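Transcriptional activator of comK gene (Bacillus halodurans, PDB 2HQB) is a BMP-family (PnrA-like) lipoprotein that probably binds a small ligand and is thought to activate the comK gene. Local coordinates at residues V8-E13 and V40-G45; S104-G109 and N250-F255; A188-H193 and G209-Q214. All coordinates share one frame; numbering follows the deposited sequence.

Interaction 1: residues V8-E13 and V40-G45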
ATOM      1  N   VAL A   8      -6.477   5.848  21.296  1.00 62.65           N
ATOM      2  CA  VAL A   8      -6.620   4.969  20.144  1.00 52.94           C
ATOM      3  C   VAL A   8      -6.409   3.476  20.272  1.00 49.87           C
ATOM      4  O   VAL A   8      -5.454   3.003  20.871  1.00 53.71           O
ATOM      5  CB  VAL A   8      -5.731   5.456  19.011  1.00 50.91           C
ATOM      6  CG1 VAL A   8      -6.266   4.945  17.671  1.00 54.01           C
ATOM      7  CG2 VAL A   8      -5.657   6.971  19.039  1.00 37.22           C
ATOM      8  N   GLY A   9      -7.340   2.731  19.700  1.00 50.16           N
ATOM      9  CA  GLY A   9      -7.238   1.281  19.692  1.00 52.73           C
ATOM     10  C   GLY A   9      -7.011   0.780  18.253  1.00 53.10           C
ATOM     11  O   GLY A   9      -7.376   1.460  17.267  1.00 50.02           O
ATOM     12  N   LEU A  10      -6.377  -0.383  18.121  1.00 45.32           N
ATOM     13  CA  LEU A  10      -6.158  -0.964  16.813  1.00 41.76           C
ATOM     14  C   LEU A  10      -6.513  -2.432  16.839  1.00 40.40           C
ATOM     15  O   LEU A  10      -6.090  -3.172  17.722  1.00 41.41           O
ATOM     16  CB  LEU A  10      -4.700  -0.809  16.357  1.00 44.29           C
ATOM     17  CG  LEU A  10      -4.311  -1.579  15.072  1.00 39.18           C
ATOM     18  CD1 LEU A  10      -5.156  -1.091  13.910  1.00 34.64           C
ATOM     19  CD2 LEU A  10      -2.840  -1.391  14.776  1.00 28.29           C
ATOM     20  N   LEU A  11      -7.334  -2.849  15.895  1.00 36.93           N
ATOM     21  CA  LEU A  11      -7.655  -4.253  15.807  1.00 37.71           C
ATOM     22  C   LEU A  11      -6.842  -4.706  14.607  1.00 44.62           C
ATOM     23  O   LEU A  11      -6.752  -3.997  13.611  1.00 43.09           O
ATOM     24  CB  LEU A  11      -9.130  -4.486  15.534  1.00 34.34           C
ATOM     25  CG  LEU A  11     -10.130  -4.097  16.611  1.00 35.15           C
ATOM     26  CD1 LEU A  11     -11.434  -4.669  16.196  1.00 23.34           C
ATOM     27  CD2 LEU A  11      -9.708  -4.625  18.002  1.00 39.29           C
ATOM     28  N   VAL A  12      -6.227  -5.876  14.716  1.00 48.56           N
ATOM     29  CA  VAL A  12      -5.427  -6.407  13.635  1.00 45.36           C
ATOM     30  C   VAL A  12      -5.712  -7.916  13.534  1.00 49.82           C
ATOM     31  O   VAL A  12      -6.047  -8.564  14.522  1.00 48.97           O
ATOM     32  CB  VAL A  12      -3.963  -6.068  13.893  1.00 36.10           C
ATOM     33  CG1 VAL A  12      -3.335  -7.051  14.826  1.00 30.33           C
ATOM     34  CG2 VAL A  12      -3.250  -5.982  12.627  1.00 53.88           C
ATOM     35  N   GLU A  13      -5.655  -8.473  12.334  1.00 54.36           N
ATOM     36  CA  GLU A  13      -5.943  -9.900  12.194  1.00 52.66           C
ATOM     37  C   GLU A  13      -4.700 -10.611  11.696  1.00 53.08           C
ATOM     38  O   GLU A  13      -3.789  -9.964  11.183  1.00 56.87           O
ATOM     39  CB  GLU A  13      -7.078 -10.103  11.205  1.00 48.57           C
ATOM     40  CG  GLU A  13      -6.647  -9.877   9.780  1.00 44.43           C
ATOM     41  CD  GLU A  13      -7.809  -9.898   8.816  1.00 55.40           C
ATOM     42  OE1 GLU A  13      -8.626 -10.863   8.844  1.00 52.82           O
ATOM     43  OE2 GLU A  13      -7.893  -8.933   8.025  1.00 57.32           O
ATOM     44  N   VAL A  40      -2.334   4.540  23.444  1.00 62.28           N
ATOM     45  CA  VAL A  40      -2.620   3.604  22.383  1.00 52.77           C
ATOM     46  C   VAL A  40      -2.812   2.192  22.917  1.00 49.75           C
ATOM     47  O   VAL A  40      -2.222   1.839  23.926  1.00 55.65           O
ATOM     48  CB  VAL A  40      -1.442   3.722  21.407  1.00 47.51           C
ATOM     49  CG1 VAL A  40      -0.796   2.418  21.199  1.00 54.59           C
ATOM     50  CG2 VAL A  40      -1.889   4.377  20.147  1.00 44.24           C
ATOM     51  N   VAL A  41      -3.671   1.403  22.278  1.00 47.22           N
ATOM     52  CA  VAL A  41      -3.890   0.009  22.685  1.00 45.80           C
ATOM     53  C   VAL A  41      -4.134  -0.848  21.455  1.00 47.56           C
ATOM     54  O   VAL A  41      -4.890  -0.472  20.557  1.00 47.84           O
ATOM     55  CB  VAL A  41      -5.092  -0.170  23.582  1.00 46.01           C
ATOM     56  CG1 VAL A  41      -5.167  -1.616  24.038  1.00 31.87           C
ATOM     57  CG2 VAL A  41      -5.009   0.768  24.732  1.00 43.74           C
ATOM     58  N   LEU A  42      -3.512  -2.021  21.450  1.00 47.12           N
ATOM     59  CA  LEU A  42      -3.562  -2.940  20.324  1.00 44.76           C
ATOM     60  C   LEU A  42      -4.156  -4.253  20.692  1.00 44.33           C
ATOM     61  O   LEU A  42      -3.848  -4.766  21.725  1.00 48.65           O
ATOM     62  CB  LEU A  42      -2.140  -3.202  19.809  1.00 38.71           C
ATOM     63  CG  LEU A  42      -2.004  -4.428  18.905  1.00 44.07           C
ATOM     64  CD1 LEU A  42      -2.500  -4.008  17.537  1.00 46.51           C
ATOM     65  CD2 LEU A  42      -0.564  -4.947  18.826  1.00 29.93           C
ATOM     66  N   GLU A  43      -5.011  -4.798  19.841  1.00 49.19           N
ATOM     67  CA  GLU A  43      -5.598  -6.116  20.072  1.00 47.81           C
ATOM     68  C   GLU A  43      -5.206  -6.899  18.814  1.00 47.89           C
ATOM     69  O   GLU A  43      -5.436  -6.445  17.695  1.00 48.44           O
ATOM     70  CB  GLU A  43      -7.113  -6.010  20.192  1.00 57.42           C
ATOM     71  CG  GLU A  43      -7.592  -5.231  21.400  1.00 63.56           C
ATOM     72  CD  GLU A  43      -7.159  -5.856  22.734  1.00 70.86           C
ATOM     73  OE1 GLU A  43      -7.331  -7.082  22.937  1.00 64.44           O
ATOM     74  OE2 GLU A  43      -6.658  -5.102  23.594  1.00 78.17           O
ATOM     75  N   GLU A  44      -4.600  -8.065  18.994  1.00 45.02           N
ATOM     76  CA  GLU A  44      -4.135  -8.872  17.871  1.00 38.73           C
ATOM     77  C   GLU A  44      -4.996 -10.130  17.781  1.00 47.01           C
ATOM     78  O   GLU A  44      -5.766 -10.397  18.710  1.00 51.42           O
ATOM     79  CB  GLU A  44      -2.679  -9.270  18.097  1.00 40.92           C
ATOM     80  CG  GLU A  44      -1.742  -8.164  18.612  1.00 58.62           C
ATOM     81  CD  GLU A  44      -0.348  -8.694  18.934  1.00 70.68           C
ATOM     82  OE1 GLU A  44       0.329  -9.155  17.984  1.00 82.45           O
ATOM     83  OE2 GLU A  44       0.073  -8.663  20.121  1.00 73.55           O
ATOM     84  N   GLY A  45      -4.869 -10.890  16.678  1.00 45.98           N
ATOM     85  CA  GLY A  45      -5.643 -12.120  16.488  1.00 33.46           C
ATOM     86  C   GLY A  45      -7.142 -11.927  16.349  1.00 42.24           C
ATOM     87  O   GLY A  45      -7.912 -12.874  16.507  1.00 46.56           O
TER

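Interaction 2: residues S104-G109 and N250-F255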
ATOM      1  N   SER A 104     -13.514   4.957   6.274  1.00 42.02           N
ATOM      2  CA  SER A 104     -12.735   3.892   5.631  1.00 43.98           C
ATOM      3  C   SER A 104     -11.620   4.552   4.841  1.00 47.77           C
ATOM      4  O   SER A 104     -11.799   5.592   4.221  1.00 49.30           O
ATOM      5  CB  SER A 104     -13.571   3.007   4.700  1.00 39.71           C
ATOM      6  OG  SER A 104     -13.684   3.559   3.406  1.00 48.04           O
ATOM      7  N   LEU A 105     -10.458   3.931   4.872  1.00 48.97           N
ATOM      8  CA  LEU A 105      -9.314   4.483   4.196  1.00 48.70           C
ATOM      9  C   LEU A 105      -8.915   3.635   2.997  1.00 50.02           C
ATOM     10  O   LEU A 105      -8.937   2.400   3.073  1.00 49.50           O
ATOM     11  CB  LEU A 105      -8.162   4.560   5.198  1.00 40.69           C
ATOM     12  CG  LEU A 105      -8.546   5.266   6.493  1.00 36.71           C
ATOM     13  CD1 LEU A 105      -7.441   5.134   7.485  1.00 31.95           C
ATOM     14  CD2 LEU A 105      -8.808   6.729   6.202  1.00 39.82           C
ATOM     15  N   HIS A 106      -8.535   4.300   1.909  1.00 47.30           N
ATOM     16  CA  HIS A 106      -8.088   3.614   0.696  1.00 49.36           C
ATOM     17  C   HIS A 106      -6.897   4.319   0.042  1.00 53.10           C
ATOM     18  O   HIS A 106      -6.839   5.549  -0.024  1.00 57.04           O
ATOM     19  CB  HIS A 106      -9.205   3.563  -0.324  1.00 49.77           C
ATOM     20  CG  HIS A 106     -10.464   2.966   0.198  1.00 50.75           C
ATOM     21  ND1 HIS A 106     -10.796   1.645  -0.004  1.00 52.71           N
ATOM     22  CD2 HIS A 106     -11.491   3.518   0.886  1.00 50.56           C
ATOM     23  CE1 HIS A 106     -11.979   1.411   0.534  1.00 55.31           C
ATOM     24  NE2 HIS A 106     -12.423   2.530   1.079  1.00 51.07           N
ATOM     25  N   PHE A 107      -5.932   3.540  -0.427  1.00 52.59           N
ATOM     26  CA  PHE A 107      -4.790   4.114  -1.108  1.00 45.65           C
ATOM     27  C   PHE A 107      -5.080   4.014  -2.581  1.00 47.72           C
ATOM     28  O   PHE A 107      -5.595   3.003  -3.076  1.00 42.25           O
ATOM     29  CB  PHE A 107      -3.506   3.374  -0.792  1.00 34.62           C
ATOM     30  CG  PHE A 107      -2.885   3.801   0.482  1.00 36.44           C
ATOM     31  CD1 PHE A 107      -3.073   3.067   1.644  1.00 50.11           C
ATOM     32  CD2 PHE A 107      -2.126   4.947   0.535  1.00 36.07           C
ATOM     33  CE1 PHE A 107      -2.503   3.476   2.860  1.00 57.35           C
ATOM     34  CE2 PHE A 107      -1.549   5.373   1.734  1.00 52.51           C
ATOM     35  CZ  PHE A 107      -1.737   4.632   2.905  1.00 52.03           C
ATOM     36  N   GLU A 108      -4.761   5.097  -3.274  1.00 52.79           N
ATOM     37  CA  GLU A 108      -4.983   5.181  -4.693  1.00 54.41           C
ATOM     38  C   GLU A 108      -3.814   4.467  -5.359  1.00 50.65           C
ATOM     39  O   GLU A 108      -2.663   4.830  -5.143  1.00 50.43           O
ATOM     40  CB  GLU A 108      -5.079   6.654  -5.082  1.00 63.33           C
ATOM     41  CG  GLU A 108      -6.129   6.922  -6.144  1.00 80.22           C
ATOM     42  CD  GLU A 108      -7.516   6.474  -5.725  1.00 80.78           C
ATOM     43  OE1 GLU A 108      -8.055   7.062  -4.766  1.00 87.08           O
ATOM     44  OE2 GLU A 108      -8.064   5.537  -6.348  1.00 85.26           O
ATOM     45  N   GLY A 109      -4.112   3.449  -6.163  1.00 50.15           N
ATOM     46  CA  GLY A 109      -3.052   2.672  -6.790  1.00 51.87           C
ATOM     47  C   GLY A 109      -2.528   2.940  -8.197  1.00 51.78           C
ATOM     48  O   GLY A 109      -1.336   2.773  -8.443  1.00 48.31           O
ATOM     49  N   ASN A 250     -16.096   6.663   3.003  1.00 57.41           N
ATOM     50  CA  ASN A 250     -14.886   6.231   2.339  1.00 53.90           C
ATOM     51  C   ASN A 250     -13.985   7.327   1.802  1.00 53.10           C
ATOM     52  O   ASN A 250     -14.350   8.054   0.894  1.00 51.35           O
ATOM     53  CB  ASN A 250     -15.281   5.292   1.216  1.00 55.59           C
ATOM     54  CG  ASN A 250     -16.484   4.432   1.584  1.00 60.95           C
ATOM     55  OD1 ASN A 250     -16.530   3.811   2.652  1.00 61.56           O
ATOM     56  ND2 ASN A 250     -17.466   4.399   0.702  1.00 66.50           N
ATOM     57  N   LEU A 251     -12.783   7.413   2.355  1.00 51.39           N
ATOM     58  CA  LEU A 251     -11.819   8.410   1.938  1.00 49.90           C
ATOM     59  C   LEU A 251     -10.724   7.806   1.060  1.00 51.57           C
ATOM     60  O   LEU A 251     -10.280   6.698   1.307  1.00 58.51           O
ATOM     61  CB  LEU A 251     -11.209   9.054   3.177  1.00 43.90           C
ATOM     62  CG  LEU A 251     -12.233   9.447   4.249  1.00 49.61           C
ATOM     63  CD1 LEU A 251     -11.614  10.507   5.151  1.00 45.67           C
ATOM     64  CD2 LEU A 251     -13.524   9.961   3.631  1.00 35.64           C
ATOM     65  N   TYR A 252     -10.279   8.532   0.036  1.00 50.96           N
ATOM     66  CA  TYR A 252      -9.233   8.027  -0.860  1.00 48.73           C
ATOM     67  C   TYR A 252      -7.975   8.866  -0.858  1.00 48.82           C
ATOM     68  O   TYR A 252      -8.055  10.078  -0.997  1.00 51.05           O
ATOM     69  CB  TYR A 252      -9.769   7.919  -2.276  1.00 43.37           C
ATOM     70  CG  TYR A 252     -10.729   6.779  -2.418  1.00 46.52           C
ATOM     71  CD1 TYR A 252     -12.059   6.894  -1.971  1.00 47.53           C
ATOM     72  CD2 TYR A 252     -10.290   5.542  -2.907  1.00 46.33           C
ATOM     73  CE1 TYR A 252     -12.933   5.789  -2.002  1.00 52.97           C
ATOM     74  CE2 TYR A 252     -11.143   4.435  -2.943  1.00 50.16           C
ATOM     75  CZ  TYR A 252     -12.464   4.555  -2.486  1.00 55.27           C
ATOM     76  OH  TYR A 252     -13.282   3.431  -2.484  1.00 61.33           O
ATOM     77  N   TYR A 253      -6.812   8.219  -0.715  1.00 48.10           N
ATOM     78  CA  TYR A 253      -5.535   8.934  -0.664  1.00 46.68           C
ATOM     79  C   TYR A 253      -4.577   8.565  -1.785  1.00 47.76           C
ATOM     80  O   TYR A 253      -4.526   7.411  -2.207  1.00 47.86           O
ATOM     81  CB  TYR A 253      -4.899   8.698   0.696  1.00 44.93           C
ATOM     82  CG  TYR A 253      -5.822   9.080   1.828  1.00 37.08           C
ATOM     83  CD1 TYR A 253      -6.955   8.328   2.122  1.00 46.93           C
ATOM     84  CD2 TYR A 253      -5.574  10.200   2.586  1.00 40.31           C
ATOM     85  CE1 TYR A 253      -7.812   8.697   3.152  1.00 48.14           C
ATOM     86  CE2 TYR A 253      -6.415  10.573   3.611  1.00 47.63           C
ATOM     87  CZ  TYR A 253      -7.530   9.825   3.893  1.00 48.12           C
ATOM     88  OH  TYR A 253      -8.359  10.247   4.907  1.00 58.06           O
ATOM     89  N   ASP A 254      -3.813   9.545  -2.262  1.00 47.00           N
ATOM     90  CA  ASP A 254      -2.898   9.316  -3.387  1.00 50.98           C
ATOM     91  C   ASP A 254      -1.703  10.235  -3.267  1.00 55.42           C
ATOM     92  O   ASP A 254      -1.440  10.760  -2.185  1.00 58.84           O
ATOM     93  CB  ASP A 254      -3.628   9.613  -4.697  1.00 54.93           C
ATOM     94  CG  ASP A 254      -3.010   8.936  -5.890  1.00 56.45           C
ATOM     95  OD1 ASP A 254      -1.879   8.429  -5.771  1.00 64.22           O
ATOM     96  OD2 ASP A 254      -3.662   8.927  -6.958  1.00 56.48           O
ATOM     97  N   PHE A 255      -0.981  10.446  -4.367  1.00 58.40           N
ATOM     98  CA  PHE A 255       0.199  11.328  -4.341  1.00 59.77           C
ATOM     99  C   PHE A 255      -0.093  12.743  -3.859  1.00 63.49           C
ATOM    100  O   PHE A 255       0.739  13.374  -3.225  1.00 60.99           O
ATOM    101  CB  PHE A 255       0.831  11.430  -5.714  1.00 47.61           C
ATOM    102  CG  PHE A 255       1.824  10.341  -6.020  1.00 46.83           C
ATOM    103  CD1 PHE A 255       1.451   9.227  -6.768  1.00 40.59           C
ATOM    104  CD2 PHE A 255       3.164  10.490  -5.674  1.00 44.61           C
ATOM    105  CE1 PHE A 255       2.398   8.292  -7.182  1.00 29.40           C
ATOM    106  CE2 PHE A 255       4.112   9.552  -6.087  1.00 48.24           C
ATOM    107  CZ  PHE A 255       3.728   8.456  -6.846  1.00 34.50           C
TER

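Interaction 3: residues A188-H193 and G209-Q214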
ATOM      1  N   ALA A 188       3.865  -7.186  -7.245  1.00 46.66           N
ATOM      2  CA  ALA A 188       2.872  -6.474  -6.477  1.00 49.33           C
ATOM      3  C   ALA A 188       1.965  -7.281  -5.574  1.00 54.01           C
ATOM      4  O   ALA A 188       0.731  -7.319  -5.763  1.00 58.97           O
ATOM      5  CB  ALA A 188       2.048  -5.612  -7.423  1.00 45.85           C
ATOM      6  N   GLY A 189       2.588  -7.897  -4.571  1.00 52.30           N
ATOM      7  CA  GLY A 189       1.872  -8.699  -3.585  1.00 47.52           C
ATOM      8  C   GLY A 189       2.688  -8.637  -2.324  1.00 38.80           C
ATOM      9  O   GLY A 189       3.797  -9.135  -2.321  1.00 36.81           O
ATOM     10  N   ASP A 190       2.171  -8.003  -1.272  1.00 43.40           N
ATOM     11  CA  ASP A 190       2.923  -7.876   0.004  1.00 41.82           C
ATOM     12  C   ASP A 190       3.408  -9.209   0.488  1.00 34.07           C
ATOM     13  O   ASP A 190       4.568  -9.373   0.823  1.00 31.61           O
ATOM     14  CB  ASP A 190       2.060  -7.305   1.115  1.00 51.83           C
ATOM     15  CG  ASP A 190       1.602  -5.902   0.834  1.00 50.23           C
ATOM     16  OD1 ASP A 190       2.390  -4.976   1.123  1.00 44.36           O
ATOM     17  OD2 ASP A 190       0.463  -5.748   0.329  1.00 41.79           O
ATOM     18  N   GLY A 191       2.506 -10.169   0.535  1.00 31.39           N
ATOM     19  CA  GLY A 191       2.918 -11.478   0.981  1.00 36.50           C
ATOM     20  C   GLY A 191       4.182 -12.073   0.370  1.00 39.18           C
ATOM     21  O   GLY A 191       5.084 -12.450   1.121  1.00 36.24           O
ATOM     22  N   TYR A 192       4.275 -12.145  -0.968  1.00 40.78           N
ATOM     23  CA  TYR A 192       5.436 -12.777  -1.613  1.00 37.09           C
ATOM     24  C   TYR A 192       6.468 -11.857  -2.156  1.00 38.93           C
ATOM     25  O   TYR A 192       7.450 -12.308  -2.712  1.00 45.58           O
ATOM     26  CB  TYR A 192       4.981 -13.685  -2.751  1.00 35.21           C
ATOM     27  CG  TYR A 192       4.165 -12.955  -3.776  1.00 42.46           C
ATOM     28  CD1 TYR A 192       4.745 -11.966  -4.603  1.00 34.37           C
ATOM     29  CD2 TYR A 192       2.791 -13.194  -3.883  1.00 39.74           C
ATOM     30  CE1 TYR A 192       3.952 -11.235  -5.503  1.00 22.33           C
ATOM     31  CE2 TYR A 192       1.986 -12.468  -4.778  1.00 32.72           C
ATOM     32  CZ  TYR A 192       2.573 -11.492  -5.579  1.00 29.35           C
ATOM     33  OH  TYR A 192       1.771 -10.765  -6.424  1.00 39.71           O
ATOM     34  N   HIS A 193       6.249 -10.567  -1.999  1.00 40.15           N
ATOM     35  CA  HIS A 193       7.155  -9.576  -2.521  1.00 38.66           C
ATOM     36  C   HIS A 193       8.650  -9.858  -2.318  1.00 40.58           C
ATOM     37  O   HIS A 193       9.395  -9.951  -3.310  1.00 40.90           O
ATOM     38  CB  HIS A 193       6.776  -8.213  -1.969  1.00 35.36           C
ATOM     39  CG  HIS A 193       7.574  -7.095  -2.546  1.00 32.65           C
ATOM     40  ND1 HIS A 193       7.314  -6.566  -3.792  1.00 30.51           N
ATOM     41  CD2 HIS A 193       8.645  -6.428  -2.065  1.00 34.10           C
ATOM     42  CE1 HIS A 193       8.195  -5.618  -4.054  1.00 38.56           C
ATOM     43  NE2 HIS A 193       9.015  -5.512  -3.022  1.00 45.51           N
ATOM     44  N   GLY A 209      10.063  -1.882  -5.881  1.00 47.66           N
ATOM     45  CA  GLY A 209       9.535  -2.130  -4.547  1.00 46.60           C
ATOM     46  C   GLY A 209       8.014  -1.985  -4.423  1.00 46.73           C
ATOM     47  O   GLY A 209       7.375  -1.208  -5.143  1.00 45.09           O
ATOM     48  N   TYR A 210       7.431  -2.724  -3.485  1.00 49.31           N
ATOM     49  CA  TYR A 210       5.991  -2.693  -3.273  1.00 50.44           C
ATOM     50  C   TYR A 210       5.562  -2.292  -1.859  1.00 50.08           C
ATOM     51  O   TYR A 210       5.946  -2.938  -0.889  1.00 49.61           O
ATOM     52  CB  TYR A 210       5.390  -4.067  -3.586  1.00 42.40           C
ATOM     53  CG  TYR A 210       3.893  -4.027  -3.708  1.00 35.38           C
ATOM     54  CD1 TYR A 210       3.289  -3.287  -4.745  1.00 27.21           C
ATOM     55  CD2 TYR A 210       3.071  -4.710  -2.797  1.00 20.66           C
ATOM     56  CE1 TYR A 210       1.912  -3.224  -4.884  1.00 19.96           C
ATOM     57  CE2 TYR A 210       1.670  -4.652  -2.917  1.00 33.45           C
ATOM     58  CZ  TYR A 210       1.099  -3.897  -3.975  1.00 39.44           C
ATOM     59  OH  TYR A 210      -0.275  -3.788  -4.118  1.00 34.91           O
ATOM     60  N   VAL A 211       4.744  -1.246  -1.767  1.00 50.32           N
ATOM     61  CA  VAL A 211       4.201  -0.740  -0.502  1.00 45.84           C
ATOM     62  C   VAL A 211       5.229  -0.274   0.516  1.00 46.92           C
ATOM     63  O   VAL A 211       4.887   0.448   1.432  1.00 53.51           O
ATOM     64  CB  VAL A 211       3.255  -1.783   0.135  1.00 38.55           C
ATOM     65  CG1 VAL A 211       2.693  -1.280   1.409  1.00 33.99           C
ATOM     66  CG2 VAL A 211       2.096  -2.084  -0.829  1.00 31.11           C
ATOM     67  N   GLY A 212       6.494  -0.653   0.346  1.00 46.08           N
ATOM     68  CA  GLY A 212       7.535  -0.236   1.270  1.00 36.55           C
ATOM     69  C   GLY A 212       8.749   0.311   0.526  1.00 44.18           C
ATOM     70  O   GLY A 212       8.973  -0.013  -0.627  1.00 44.29           O
ATOM     71  N   ASP A 213       9.569   1.122   1.182  1.00 54.32           N
ATOM     72  CA  ASP A 213      10.739   1.669   0.508  1.00 55.58           C
ATOM     73  C   ASP A 213      11.661   0.624  -0.077  1.00 58.49           C
ATOM     74  O   ASP A 213      12.464   0.945  -0.962  1.00 67.69           O
ATOM     75  CB  ASP A 213      11.542   2.555   1.411  1.00 59.29           C
ATOM     76  CG  ASP A 213      12.613   3.273   0.665  1.00 62.67           C
ATOM     77  OD1 ASP A 213      12.261   4.038  -0.254  1.00 43.67           O
ATOM     78  OD2 ASP A 213      13.807   3.068   0.994  1.00 81.70           O
ATOM     79  N   GLN A 214      11.573  -0.606   0.426  1.00 50.58           N
ATOM     80  CA  GLN A 214      12.333  -1.732  -0.126  1.00 48.53           C
ATOM     81  C   GLN A 214      13.757  -1.557  -0.554  1.00 52.53           C
ATOM     82  O   GLN A 214      14.334  -2.527  -0.993  1.00 54.35           O
ATOM     83  CB  GLN A 214      11.680  -2.292  -1.381  1.00 33.40           C
ATOM     84  CG  GLN A 214      10.340  -2.996  -1.280  1.00 44.46           C
ATOM     85  CD  GLN A 214       9.964  -3.445   0.106  1.00 43.48           C
ATOM     86  OE1 GLN A 214      10.782  -3.972   0.857  1.00 46.25           O
ATOM     87  NE2 GLN A 214       8.699  -3.258   0.446  1.00 36.56           N
TER

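Interaction 1: residues V8-E13 and V40-G45
L10 and L42 run alongside each other in the same direction, touching through their branch ends, with L10 CD2 3.8 Å from L42 CD1. In both leucines CG is anti to the backbone N (chi1 171° in L10, 164° in L42), which sends the two chains out in matching directions. Farther back on the same face, V40 brings CG2 within 4.1 Å of V8 CB. V12, just beyond, holds CG1 between its backbone N and carbonyl carbon (chi1 83°), where this methyl rests 3.6 Å from E44 CA and also reaches L42 CD1. The other face is built differently: G9, opposite V41, offers no side chain, and L11 crosses E43 obliquely, its CD2 3.7 Å from E43 CB. The E43 chain bends at chi2, its end leads away from strand 8-11, and the side chain touches R55 and E58 of helix 49-61. Beneath the side chains the strands run parallel in register. V41 gives its N-H to V8 O (2.8 Å) and its O to L10 N, while E43 N bonds L10 O (2.9 Å) and E43 O receives V12 N (3.1 Å). The pair is the first beta-alpha-beta unit of its sheet: helix 23-35 joins the strands and covers the V8 and V40 face through I32, L29 and H33, whereas L59 of helix 49-61 meets L11 and V41. E43 and E44 meet L11 and V12 through aliphatic carbons, E43 CB and CG and E44 CB, so the backbone bonds set the parallel register and the carboxylates are probably left to partners outside this strand pair.

Interaction 2: residues S104-G109 and N250-F255
The imidazole of H106 and the phenol ring of Y252 form an offset stack, centroids 4.4 Å apart and planes 9° from parallel. Y252 OH sits over the centre of the imidazole face, while H106 CD2 lies toward the rim of the phenol face; L251 O meets the imidazole edge in plane. On the reverse of the sheet, H106 O lies at the edge of the Y253 ring, which L105 CD2 approaches to 3.8 Å from CE1. H106 NE2 donates to S104 OG (2.8 Å), and S104 OG passes a bond to N250 OD1 (3.0 Å), an oxygen that also receives V97 N. An alanine in place of H106 would probably leave the Y252 face without its stacking partner and S104 OG without the donor that helps fix it. The parallel backbones pair through L251 N to S104 O (2.8 Å) and Y253 N to H106 O (2.8 Å), with E108 N bonded to Y253 O beyond them. Strand 249-253 thus closes one side of the sheet against strand 102-107, which has strand 89-93 as its other neighbour; helix 230-240 packs V237 on L105 and L233 on F107 and Y253, and Y284 of helix 271-286 bonds D254 OD2.

Interaction 3: residues A188-H193 and G209-Q214
The carbonyl oxygen of Y210, whose ring packs on A188, takes two bonds from its own segment: one from Q214 NE2 (3.1 Å) and a weak one from G212 N. The Q214 donor stands 44° out of the carbonyl plane, reaching it through a chain bent at chi2, and the pair of bonds folds the 209-214 turn back on itself. Q214 also meets H193 tip to tip, with Q214 CG 3.3 Å from H193 NE2 and the amide plane well turned from the imidazole. H193 holds CG anti to its backbone N (chi1 -175°), and Y210 CB lies over one face of its ring; ND1 is bonded to P187 O, which would fix how the imidazole is turned. Most of the remaining contact belongs to the Y210 ring. A188 CA stands over its centre, 3.7 Å from the centroid and 12° off the normal, a CH-pi contact, with A188 CB 3.5 Å from Y210 CE1. G189 N covers the same face nearer the rim, while V211 CG2 lies against the opposite face. At the edge comes D190, whose OD2 is 3.6 Å from Y210 CE2; its OD1 touches V211 CB at 3.5 Å. Y210 OH makes a weak bond to E140. The contact sets the loop leaving strand 184-186 against the end of the adjacent parallel strand 206-211. Helix 193-203 starts at H193, Y192 reaches across to helix 167-178, and strand 222-228 flanks the other side, with T226 against Y210 and I222 and S225 against Q214.

In the fold
Interactions 1 and 2 join strands at the two ends of one parallel six-stranded sheet, the outermost strands being 39-43 and 249-253; their centres are 21 Å apart and their nearest atoms about 9 Å. Interaction 3 belongs to the second, mixed sheet, 18 Å from interaction 2 and 23 Å from interaction 1 between centres. Along the chain it is nested inside the loop closed by interaction 2, since the chain leaves the first sheet after strand 102-107 and returns at 249-253. This two-lobed plan fits periplasmic-binding-protein relatives, in which a ligand binds between the lobes; interactions 1 and 3, about 12 Å apart at their nearest atoms, probably flank such a cleft with their strand ends.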